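Local coordinates for protein first ORF in transposon ISC1904 (Sulfolobus solfataricus, PDB 3ILX) that probably binds DNA and takes part in strand exchange as a serine-recombinase-type protein of a transposon, this chain being its resolvase-like domain, at residues A113-L116 with V117-G121; K130-K133 with V134-C137. All coordinates share one frame; numbering follows the deposited sequence.

Interaction 1 of 2, residues A113-L116 with V117-G121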
ATOM      1  N   ALA A 113       3.919   1.529  14.638  1.00 27.53           N
ATOM      2  CA  ALA A 113       5.330   1.639  15.048  1.00 27.58           C
ATOM      3  C   ALA A 113       6.292   1.372  13.871  1.00 27.26           C
ATOM      4  O   ALA A 113       7.331   2.045  13.710  1.00 28.19           O
ATOM      5  CB  ALA A 113       5.624   0.664  16.215  1.00 26.34           C
ATOM      6  N   THR A 114       5.976   0.372  13.064  1.00 26.12           N
ATOM      7  CA  THR A 114       6.759   0.111  11.852  1.00 25.26           C
ATOM      8  C   THR A 114       6.729   1.299  10.903  1.00 25.01           C
ATOM      9  O   THR A 114       7.774   1.706  10.383  1.00 24.04           O
ATOM     10  CB  THR A 114       6.238  -1.153  11.152  1.00 25.16           C
ATOM     11  OG1 THR A 114       6.315  -2.235  12.080  1.00 24.42           O
ATOM     12  CG2 THR A 114       7.025  -1.502   9.889  1.00 23.68           C
ATOM     13  N   ILE A 115       5.523   1.858  10.681  1.00 25.14           N
ATOM     14  CA  ILE A 115       5.319   3.000   9.797  1.00 25.41           C
ATOM     15  C   ILE A 115       6.087   4.240  10.348  1.00 27.16           C
ATOM     16  O   ILE A 115       6.781   4.932   9.591  1.00 27.07           O
ATOM     17  CB  ILE A 115       3.791   3.322   9.645  1.00 25.18           C
ATOM     18  CG1 ILE A 115       3.065   2.231   8.829  1.00 24.51           C
ATOM     19  CG2 ILE A 115       3.559   4.691   8.984  1.00 26.02           C
ATOM     20  CD1 ILE A 115       1.515   2.234   9.083  1.00 24.66           C
ATOM     21  N   LEU A 116       5.968   4.486  11.659  1.00 27.38           N
ATOM     22  CA  LEU A 116       6.631   5.624  12.330  1.00 29.69           C
ATOM     23  C   LEU A 116       8.141   5.545  12.209  1.00 30.12           C
ATOM     24  O   LEU A 116       8.783   6.547  11.894  1.00 32.58           O
ATOM     25  CB  LEU A 116       6.233   5.723  13.811  1.00 28.62           C
ATOM     26  CG  LEU A 116       4.779   6.189  13.996  1.00 30.62           C
ATOM     27  CD1 LEU A 116       4.356   5.999  15.438  1.00 30.30           C
ATOM     28  CD2 LEU A 116       4.581   7.622  13.558  1.00 30.35           C
ATOM     29  N   VAL A 117       8.688   4.353  12.386  1.00 30.29           N
ATOM     30  CA  VAL A 117      10.135   4.109  12.182  1.00 31.14           C
ATOM     31  C   VAL A 117      10.595   4.413  10.752  1.00 30.82           C
ATOM     32  O   VAL A 117      11.674   4.998  10.527  1.00 29.28           O
ATOM     33  CB  VAL A 117      10.509   2.657  12.554  1.00 32.04           C
ATOM     34  CG1 VAL A 117      11.893   2.192  11.914  1.00 33.35           C
ATOM     35  CG2 VAL A 117      10.467   2.452  14.092  1.00 31.60           C
ATOM     36  N   SER A 118       9.777   4.015   9.790  1.00 30.21           N
ATOM     37  CA  SER A 118      10.070   4.291   8.409  1.00 30.76           C
ATOM     38  C   SER A 118      10.107   5.795   8.118  1.00 30.49           C
ATOM     39  O   SER A 118      11.075   6.260   7.519  1.00 30.68           O
ATOM     40  CB  SER A 118       9.078   3.606   7.469  1.00 29.51           C
ATOM     41  OG  SER A 118       9.341   4.075   6.162  1.00 34.52           O
ATOM     42  N   PHE A 119       9.076   6.536   8.563  1.00 29.29           N
ATOM     43  CA  PHE A 119       9.051   7.989   8.379  1.00 28.51           C
ATOM     44  C   PHE A 119      10.197   8.711   9.126  1.00 29.23           C
ATOM     45  O   PHE A 119      10.837   9.617   8.566  1.00 28.45           O
ATOM     46  CB  PHE A 119       7.683   8.539   8.803  1.00 28.97           C
ATOM     47  CG  PHE A 119       6.652   8.488   7.711  1.00 27.99           C
ATOM     48  CD1 PHE A 119       6.427   9.602   6.901  1.00 27.15           C
ATOM     49  CD2 PHE A 119       5.967   7.308   7.441  1.00 30.98           C
ATOM     50  CE1 PHE A 119       5.478   9.564   5.866  1.00 30.54           C
ATOM     51  CE2 PHE A 119       4.994   7.260   6.427  1.00 33.58           C
ATOM     52  CZ  PHE A 119       4.761   8.392   5.622  1.00 31.17           C
ATOM     53  N   SER A 120      10.500   8.294  10.361  1.00 28.38           N
ATOM     54  CA  SER A 120      11.530   9.001  11.119  1.00 29.37           C
ATOM     55  C   SER A 120      12.877   8.855  10.405  1.00 29.12           C
ATOM     56  O   SER A 120      13.685   9.796  10.357  1.00 29.24           O
ATOM     57  CB  SER A 120      11.575   8.532  12.589  1.00 28.35           C
ATOM     58  OG  SER A 120      12.173   7.266  12.679  1.00 30.69           O
ATOM     59  N   GLY A 121      13.098   7.685   9.806  1.00 29.49           N
ATOM     60  CA  GLY A 121      14.326   7.439   9.032  1.00 28.75           C
ATOM     61  C   GLY A 121      14.436   8.448   7.906  1.00 29.21           C
ATOM     62  O   GLY A 121      15.492   9.062   7.718  1.00 29.07           O
TER
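Ile115 and Phe119, one turn apart on helix 105-125, supply the apolar contact. Their side chains lie side by side and point the same way, with Ile115 CG2 3.9 Å from Phe119 CD2 and equally near CE2. The methyl reaches the ring because it sits anti to the backbone N of Ile115, next to the carbonyl carbon, while CG1 lies beside the backbone N (chi1 -70°). Ile115 O meets the same ring at its edge, in plane, 3.3 Å from Phe119 CD2.

The backbone bonds are four successive i to i+4 links: Val117 N to Ala113 O, Ser118 N to Thr114 O, Phe119 N to Ile115 O at 3.0 Å, and Ser120 N to Leu116 O at 2.9 Å.

Beyond the helix, Ile115 packs on Phe119 of the second subunit, and Phe119 on Leu112 of that subunit. Replacing Phe119 by alanine is likely to leave Ile115 CG2 without its ring neighbour and open a gap against the second subunit. This is regular alpha-helix, and its apolar side forms part of a two-subunit interface, consistent with the long helix through which resolvase-family catalytic domains pair.

Interaction 2 of 2, residues K130-K133 with V134-C137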
ATOM      1  N   LYS A 130      10.849  17.722  12.217  1.00 29.87           N
ATOM      2  CA  LYS A 130       9.766  16.835  12.640  1.00 28.37           C
ATOM      3  C   LYS A 130      10.266  15.481  13.136  1.00 27.33           C
ATOM      4  O   LYS A 130       9.510  14.729  13.720  1.00 25.12           O
ATOM      5  CB  LYS A 130       8.744  16.649  11.513  1.00 29.48           C
ATOM      6  CG  LYS A 130       8.158  17.973  11.017  1.00 30.38           C
ATOM      7  CD  LYS A 130       6.985  18.454  11.881  1.00 35.39           C
ATOM      8  CE  LYS A 130       6.501  19.828  11.348  1.00 36.23           C
ATOM      9  NZ  LYS A 130       5.556  20.434  12.280  1.00 39.40           N
ATOM     10  N   TYR A 131      11.533  15.157  12.879  1.00 26.28           N
ATOM     11  CA  TYR A 131      12.058  13.877  13.318  1.00 26.57           C
ATOM     12  C   TYR A 131      11.791  13.644  14.811  1.00 25.80           C
ATOM     13  O   TYR A 131      11.408  12.569  15.194  1.00 24.85           O
ATOM     14  CB  TYR A 131      13.552  13.819  13.084  1.00 27.26           C
ATOM     15  CG  TYR A 131      14.220  12.681  13.798  1.00 28.81           C
ATOM     16  CD1 TYR A 131      14.307  11.426  13.194  1.00 31.34           C
ATOM     17  CD2 TYR A 131      14.808  12.862  15.036  1.00 30.61           C
ATOM     18  CE1 TYR A 131      14.920  10.384  13.814  1.00 30.91           C
ATOM     19  CE2 TYR A 131      15.459  11.816  15.683  1.00 32.22           C
ATOM     20  CZ  TYR A 131      15.502  10.572  15.056  1.00 33.88           C
ATOM     21  OH  TYR A 131      16.139   9.521  15.664  1.00 33.88           O
ATOM     22  N   GLU A 132      11.999  14.660  15.641  1.00 25.69           N
ATOM     23  CA  GLU A 132      11.914  14.482  17.073  1.00 26.71           C
ATOM     24  C   GLU A 132      10.469  14.199  17.494  1.00 26.72           C
ATOM     25  O   GLU A 132      10.252  13.398  18.383  1.00 26.80           O
ATOM     26  CB  GLU A 132      12.520  15.676  17.823  1.00 27.25           C
ATOM     27  CG  GLU A 132      14.065  15.609  17.980  1.00 31.14           C
ATOM     28  CD  GLU A 132      14.510  14.449  18.860  1.00 36.36           C
ATOM     29  OE1 GLU A 132      13.674  13.939  19.630  1.00 40.79           O
ATOM     30  OE2 GLU A 132      15.682  14.025  18.788  1.00 39.56           O
ATOM     31  N   LYS A 133       9.503  14.787  16.804  1.00 26.09           N
ATOM     32  CA  LYS A 133       8.089  14.511  17.114  1.00 28.64           C
ATOM     33  C   LYS A 133       7.723  13.071  16.776  1.00 29.02           C
ATOM     34  O   LYS A 133       6.973  12.412  17.542  1.00 28.00           O
ATOM     35  CB  LYS A 133       7.155  15.472  16.370  1.00 28.90           C
ATOM     36  CG  LYS A 133       7.349  16.912  16.802  1.00 32.41           C
ATOM     37  CD  LYS A 133       6.555  17.879  15.974  1.00 36.30           C
ATOM     38  CE  LYS A 133       6.827  19.318  16.418  1.00 38.13           C
ATOM     39  NZ  LYS A 133       5.687  20.180  15.995  1.00 40.43           N
ATOM     40  N   VAL A 134       8.245  12.609  15.635  1.00 28.26           N
ATOM     41  CA  VAL A 134       7.943  11.269  15.130  1.00 28.87           C
ATOM     42  C   VAL A 134       8.561  10.174  16.034  1.00 29.06           C
ATOM     43  O   VAL A 134       7.883   9.204  16.376  1.00 28.33           O
ATOM     44  CB  VAL A 134       8.333  11.107  13.618  1.00 29.11           C
ATOM     45  CG1 VAL A 134       8.034   9.701  13.146  1.00 29.19           C
ATOM     46  CG2 VAL A 134       7.538  12.103  12.767  1.00 26.66           C
ATOM     47  N   LYS A 135       9.815  10.380  16.459  1.00 28.94           N
ATOM     48  CA  LYS A 135      10.476   9.520  17.430  1.00 29.34           C
ATOM     49  C   LYS A 135       9.678   9.455  18.757  1.00 29.16           C
ATOM     50  O   LYS A 135       9.391   8.381  19.289  1.00 28.94           O
ATOM     51  CB  LYS A 135      11.868  10.068  17.667  1.00 29.54           C
ATOM     52  CG  LYS A 135      12.785   9.156  18.434  1.00 33.05           C
ATOM     53  CD  LYS A 135      13.905   9.972  19.041  1.00 34.57           C
ATOM     54  CE  LYS A 135      14.306   9.464  20.412  1.00 36.41           C
ATOM     55  NZ  LYS A 135      15.483  10.272  20.873  1.00 38.96           N
ATOM     56  N   LYS A 136       9.310  10.622  19.266  1.00 28.70           N
ATOM     57  CA  LYS A 136       8.525  10.738  20.469  1.00 29.31           C
ATOM     58  C   LYS A 136       7.187   9.975  20.357  1.00 29.35           C
ATOM     59  O   LYS A 136       6.743   9.342  21.331  1.00 29.80           O
ATOM     60  CB  LYS A 136       8.336  12.230  20.750  1.00 30.19           C
ATOM     61  CG  LYS A 136       7.070  12.610  21.447  1.00 32.98           C
ATOM     62  CD  LYS A 136       7.335  12.907  22.882  1.00 35.61           C
ATOM     63  CE  LYS A 136       6.074  12.697  23.663  1.00 39.66           C
ATOM     64  NZ  LYS A 136       6.471  12.547  25.079  1.00 40.61           N
ATOM     65  N   CYS A 137       6.548  10.026  19.187  0.50 28.97           N
ATOM     66  CA  CYS A 137       5.302   9.276  18.948  0.50 29.49           C
ATOM     67  C   CYS A 137       5.527   7.768  18.976  0.50 29.28           C
ATOM     68  O   CYS A 137       4.766   7.042  19.610  0.50 29.31           O
ATOM     69  CB  CYS A 137       4.658   9.648  17.612  0.50 29.33           C
ATOM     70  SG  CYS A 137       4.082  11.345  17.492  0.50 31.72           S
TER
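Lys135 runs its aliphatic chain past two residues of the preceding turn, Tyr131 and Glu132. Its CD lies 4.1 Å from Tyr131 OH and as far from CE2, meeting the phenol obliquely. On the other neighbour, Lys135 CD is 4.0 Å from Glu132 OE1, the two chains lying alongside each other and pointing the same way. Glu132 bends at chi2 (-65°), which folds its carboxylate back so that OE2 comes to the edge of the Tyr131 ring, in plane. The opposite charges stay beyond salt-bridge range, with Glu132 OE1 4.3 Å from Lys135 NZ, so any attraction is probably loose.

Cys137 meets the carbonyl of Lys133 through its amide, at 2.9 Å from Cys137 N to Lys133 O. Its sulfur also comes near that oxygen, but the approach is doubtful, since it holds for one of two conformers.

All this rides on the first turns of helix 131-142, where i to i+4 bonds also join Val134 N to Lys130 O, Lys135 N to Tyr131 O at 3.0 Å, and Lys136 N to Glu132 O. This is the second arm of an antiparallel helical hairpin with helix 105-125.

Farther out, Val134 packs on Ser120 and Leu123 of that helix and on Leu112 of the second subunit. Cys137 SG forms a disulfide with Cys137 of the second subunit, while Lys133 NZ donates to the carbonyl oxygen of Glu140 and to the C-terminal carboxylate of Asn143, both of that subunit.

In the fold
From the N terminus, the chain first builds the parallel sheet of strands 4-11, 36-41, 64-69 and 93-96 with its helices, then leaves it along helix 105-125, which carries interaction 1. A short loop follows, and helix 131-142 comes back beside it with interaction 2. The contacts stand in series, neither nested nor crossed; each spans one continuous stretch and closes only helical turns. Their centres lie about 10 Å apart. The two meet directly where the helices pack: Ser120 CB approaches Val134 CG1 at 3.8 Å, and Tyr131 also rests against Ser120. Both interactions touch the second subunit, so this pair of helices joins the C-terminal part of the chain to its partner.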